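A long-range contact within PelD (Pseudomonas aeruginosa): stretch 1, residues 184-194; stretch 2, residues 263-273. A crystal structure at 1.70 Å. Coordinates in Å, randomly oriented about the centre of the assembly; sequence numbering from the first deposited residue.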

# COMPACT_ATOMS: atom_id res chain seq x y z
N PRO A 184 -6.01 1.66 -9.57
CA PRO A 184 -4.89 2.10 -10.40
C PRO A 184 -3.62 2.43 -9.63
O PRO A 184 -3.67 2.87 -8.48
CB PRO A 184 -5.45 3.35 -11.10
CG PRO A 184 -6.42 3.92 -10.10
CD PRO A 184 -7.01 2.73 -9.39
N ALA A 185 -2.48 2.18 -10.28
CA ALA A 185 -1.19 2.66 -9.79
C ALA A 185 -0.27 2.78 -10.99
O ALA A 185 -0.53 2.18 -12.04
CB ALA A 185 -0.60 1.68 -8.78
N CYS A 186 0.80 3.56 -10.85
CA CYS A 186 1.75 3.78 -11.93
C CYS A 186 3.16 3.58 -11.42
O CYS A 186 3.49 4.04 -10.32
CB CYS A 186 1.61 5.21 -12.45
SG CYS A 186 2.39 5.48 -14.05
N LEU A 187 3.99 2.92 -12.22
CA LEU A 187 5.43 2.86 -12.00
C LEU A 187 6.12 3.74 -13.04
O LEU A 187 5.89 3.57 -14.24
CB LEU A 187 5.96 1.44 -12.18
CG LEU A 187 6.51 0.59 -11.04
CD1 LEU A 187 7.16 -0.68 -11.63
CD2 LEU A 187 7.50 1.35 -10.13
N TYR A 188 6.96 4.66 -12.58
CA TYR A 188 7.83 5.38 -13.48
C TYR A 188 9.26 4.94 -13.25
O TYR A 188 9.69 4.74 -12.11
CB TYR A 188 7.76 6.88 -13.23
CG TYR A 188 6.56 7.58 -13.85
CD1 TYR A 188 6.57 7.91 -15.20
CD2 TYR A 188 5.45 7.94 -13.08
CE1 TYR A 188 5.47 8.57 -15.78
CE2 TYR A 188 4.35 8.60 -13.66
CZ TYR A 188 4.37 8.91 -15.00
OH TYR A 188 3.32 9.56 -15.59
N ALA A 189 10.01 4.81 -14.34
CA ALA A 189 11.45 4.61 -14.26
C ALA A 189 12.11 5.77 -14.97
O ALA A 189 11.87 5.97 -16.16
CB ALA A 189 11.84 3.30 -14.89
N PHE A 190 12.93 6.52 -14.25
CA PHE A 190 13.69 7.60 -14.85
C PHE A 190 15.12 7.13 -15.06
O PHE A 190 15.86 6.94 -14.09
CB PHE A 190 13.64 8.87 -13.99
CG PHE A 190 12.25 9.40 -13.76
CD1 PHE A 190 11.66 10.25 -14.68
CD2 PHE A 190 11.54 9.06 -12.62
CE1 PHE A 190 10.37 10.74 -14.49
CE2 PHE A 190 10.24 9.55 -12.41
CZ PHE A 190 9.66 10.39 -13.34
N GLU A 191 15.49 6.90 -16.31
CA GLU A 191 16.84 6.46 -16.64
C GLU A 191 17.67 7.68 -16.98
O GLU A 191 17.32 8.45 -17.86
CB GLU A 191 16.81 5.47 -17.81
CG GLU A 191 18.19 4.93 -18.16
CD GLU A 191 18.22 4.13 -19.45
OE1 GLU A 191 17.21 4.12 -20.19
OE2 GLU A 191 19.27 3.51 -19.72
N LEU A 192 18.77 7.86 -16.25
CA LEU A 192 19.57 9.07 -16.38
C LEU A 192 20.80 8.78 -17.22
O LEU A 192 21.78 8.21 -16.75
CB LEU A 192 19.92 9.63 -15.00
CG LEU A 192 18.74 9.69 -14.01
CD1 LEU A 192 19.17 10.36 -12.70
CD2 LEU A 192 17.53 10.40 -14.59
N THR A 193 20.73 9.19 -18.49
CA THR A 193 21.70 8.77 -19.50
C THR A 193 22.88 9.71 -19.66
O THR A 193 23.85 9.38 -20.35
CB THR A 193 21.02 8.56 -20.87
OG1 THR A 193 20.57 9.82 -21.38
CG2 THR A 193 19.84 7.62 -20.73
N ASP A 194 22.79 10.90 -19.07
CA ASP A 194 23.87 11.88 -19.16
C ASP A 194 24.49 12.04 -17.78
O ASP A 194 23.87 12.63 -16.89
CB ASP A 194 23.32 13.23 -19.66
CG ASP A 194 24.43 14.24 -20.00
OD1 ASP A 194 25.47 14.31 -19.31
OD2 ASP A 194 24.23 14.99 -20.97
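Stretch 2 (263-273) LGVRIRQYELD

Stretch 2 lies beside stretch 1 as its antiparallel neighbour in a β-sheet, joined by a ladder of backbone hydrogen bonds and reinforced by side-chain contacts on both faces, including one salt bridge. The backbone of stretch 2 is extended through Val265 to Tyr270 and beyond, and its strand runs at 158° to that of stretch 1, with axes approaching to 4.6 Å.

The register pairs Leu192 with Val265, Glu191 with Arg266, Phe190 with Ile267, Ala189 with Arg268, Tyr188 with Gln269, Leu187 with Tyr270 and Cys186 with Glu271. Glu191, Ala189 and Leu187 form the hydrogen-bonded pairs, each giving and receiving a bond. Leu187 N reaches Tyr270 O at 2.8 Å, and Tyr270 N returns to Leu187 O at 2.8 Å; Glu191 N lies 2.9 Å from Arg266 O, and Arg266 N 2.8 Å from Glu191 O. Between these rungs the strands come closer in places, and CA-H...O contacts help fill the gaps, as from Tyr188 CA to Arg268 O at 3.4 Å.

Alternation sends neighbouring side chains to opposite faces. On the face of Tyr188 and Phe190, branched aliphatic residues suit the extended backbone and pack against the rings: Ile267 CG2 meets the edge of Tyr188 at CD1 (3.9 Å), while Val265 CG1 lies at the edge of Phe190, 3.9 Å from CD1. Gln269 has a long, extended side chain whose CG sits over one face of the Tyr188 ring, 4.1 Å from its centroid, in a CH-pi contact. Its amide end reaches further along the strand, with NE2 3.3 Å from Cys186 SG.

The other face carries the charged pair. Arg268 is long enough to reach diagonally past its partner Ala189, the two CB atoms, Ala189 CB and Arg268 CB, lying 4.2 Å apart, to buried Glu191. There Arg268 NH2 and NE both bond to Glu191 OE1, at 3.1 and 3.3 Å, and the salt bridge offsets the carboxylate's charge. Further along this face, Leu272 is suitably apolar, its CD2 lying 4.0 Å from Ala185 CB.

At the start of stretch 2, Gly264 O accepts bonds from Thr193 N at 2.8 Å and Thr193 OG1 at 2.7 Å. Glycine fits here because its phi of 90° would jam a CB against the preceding carbonyl, and that CB would also clash with Asp194 CB, at 2.5 Å. Water 2 bridges the end, accepting from Asp194 N at 3.0 Å and donating to Leu263 O at 2.8 Å.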

# COMPACT_ATOMS: atom_id res chain seq x y z
N LEU A 263 18.39 16.83 -20.42
CA LEU A 263 19.31 16.55 -19.31
C LEU A 263 19.67 15.06 -19.28
O LEU A 263 20.32 14.57 -18.34
CB LEU A 263 18.68 16.96 -17.97
CG LEU A 263 18.31 18.42 -17.77
CD1 LEU A 263 17.18 18.56 -16.76
CD2 LEU A 263 19.53 19.21 -17.32
N GLY A 264 19.23 14.32 -20.30
CA GLY A 264 19.51 12.89 -20.39
C GLY A 264 18.48 11.96 -19.76
O GLY A 264 18.72 10.76 -19.65
N VAL A 265 17.34 12.50 -19.33
CA VAL A 265 16.34 11.68 -18.67
C VAL A 265 15.51 10.94 -19.72
O VAL A 265 14.90 11.57 -20.59
CB VAL A 265 15.41 12.51 -17.74
CG1 VAL A 265 14.44 11.62 -17.00
CG2 VAL A 265 16.23 13.33 -16.73
N ARG A 266 15.52 9.61 -19.64
CA ARG A 266 14.64 8.75 -20.45
C ARG A 266 13.50 8.28 -19.54
O ARG A 266 13.76 7.62 -18.54
CB ARG A 266 15.40 7.53 -20.99
CG ARG A 266 16.30 7.81 -22.19
CD ARG A 266 16.30 6.60 -23.15
NE ARG A 266 14.94 6.15 -23.43
CZ ARG A 266 14.33 6.25 -24.61
NH1 ARG A 266 14.96 6.75 -25.67
NH2 ARG A 266 13.08 5.81 -24.74
N ILE A 267 12.26 8.64 -19.87
CA ILE A 267 11.10 8.27 -19.04
C ILE A 267 10.44 6.99 -19.56
O ILE A 267 10.14 6.89 -20.75
CB ILE A 267 10.02 9.39 -19.03
CG1 ILE A 267 10.62 10.73 -18.58
CG2 ILE A 267 8.83 8.99 -18.14
CD1 ILE A 267 9.82 11.93 -19.09
N ARG A 268 10.24 6.04 -18.67
CA ARG A 268 9.54 4.81 -18.99
C ARG A 268 8.44 4.66 -17.96
O ARG A 268 8.66 4.85 -16.78
CB ARG A 268 10.50 3.61 -18.91
CG ARG A 268 11.66 3.65 -19.92
CD ARG A 268 12.93 3.02 -19.30
NE ARG A 268 14.12 3.06 -20.17
CZ ARG A 268 14.17 2.49 -21.37
NH1 ARG A 268 13.11 1.86 -21.84
NH2 ARG A 268 15.27 2.55 -22.11
N GLN A 269 7.23 4.35 -18.43
CA GLN A 269 6.06 4.29 -17.56
C GLN A 269 5.40 2.93 -17.68
O GLN A 269 5.32 2.36 -18.77
CB GLN A 269 5.08 5.40 -17.98
CG GLN A 269 3.85 5.55 -17.11
CD GLN A 269 2.93 6.68 -17.58
OE1 GLN A 269 3.32 7.57 -18.34
NE2 GLN A 269 1.69 6.66 -17.10
N TYR A 270 4.93 2.40 -16.55
CA TYR A 270 4.20 1.15 -16.52
C TYR A 270 2.94 1.34 -15.68
O TYR A 270 3.02 1.58 -14.47
CB TYR A 270 5.08 0.04 -15.94
CG TYR A 270 4.42 -1.32 -15.89
CD1 TYR A 270 4.57 -2.22 -16.95
CD2 TYR A 270 3.66 -1.71 -14.80
CE1 TYR A 270 3.98 -3.47 -16.91
CE2 TYR A 270 3.05 -2.96 -14.75
CZ TYR A 270 3.21 -3.83 -15.81
OH TYR A 270 2.62 -5.07 -15.78
N GLU A 271 1.77 1.22 -16.31
CA GLU A 271 0.51 1.35 -15.57
C GLU A 271 0.08 -0.02 -15.07
O GLU A 271 -0.06 -0.96 -15.86
CB GLU A 271 -0.59 1.96 -16.43
CG GLU A 271 -0.49 3.47 -16.63
CD GLU A 271 -1.77 4.08 -17.18
OE1 GLU A 271 -2.79 3.37 -17.21
OE2 GLU A 271 -1.75 5.26 -17.58
N LEU A 272 -0.12 -0.14 -13.76
CA LEU A 272 -0.51 -1.41 -13.16
C LEU A 272 -1.96 -1.67 -13.52
O LEU A 272 -2.80 -0.78 -13.41
CB LEU A 272 -0.32 -1.40 -11.64
CG LEU A 272 1.09 -1.65 -11.09
CD1 LEU A 272 2.05 -0.48 -11.36
CD2 LEU A 272 1.04 -1.93 -9.60
N ASP A 273 -2.25 -2.89 -13.97
CA ASP A 273 -3.61 -3.21 -14.43
C ASP A 273 -3.83 -4.71 -14.51
O ASP A 273 -2.96 -5.46 -14.97
CB ASP A 273 -3.90 -2.53 -15.78
CG ASP A 273 -5.39 -2.49 -16.10
OD1 ASP A 273 -5.91 -3.48 -16.65
OD2 ASP A 273 -6.03 -1.45 -15.82
O HOH W 1 -3.33 1.79 -13.44
O HOH W 2 21.00 12.20 -17.01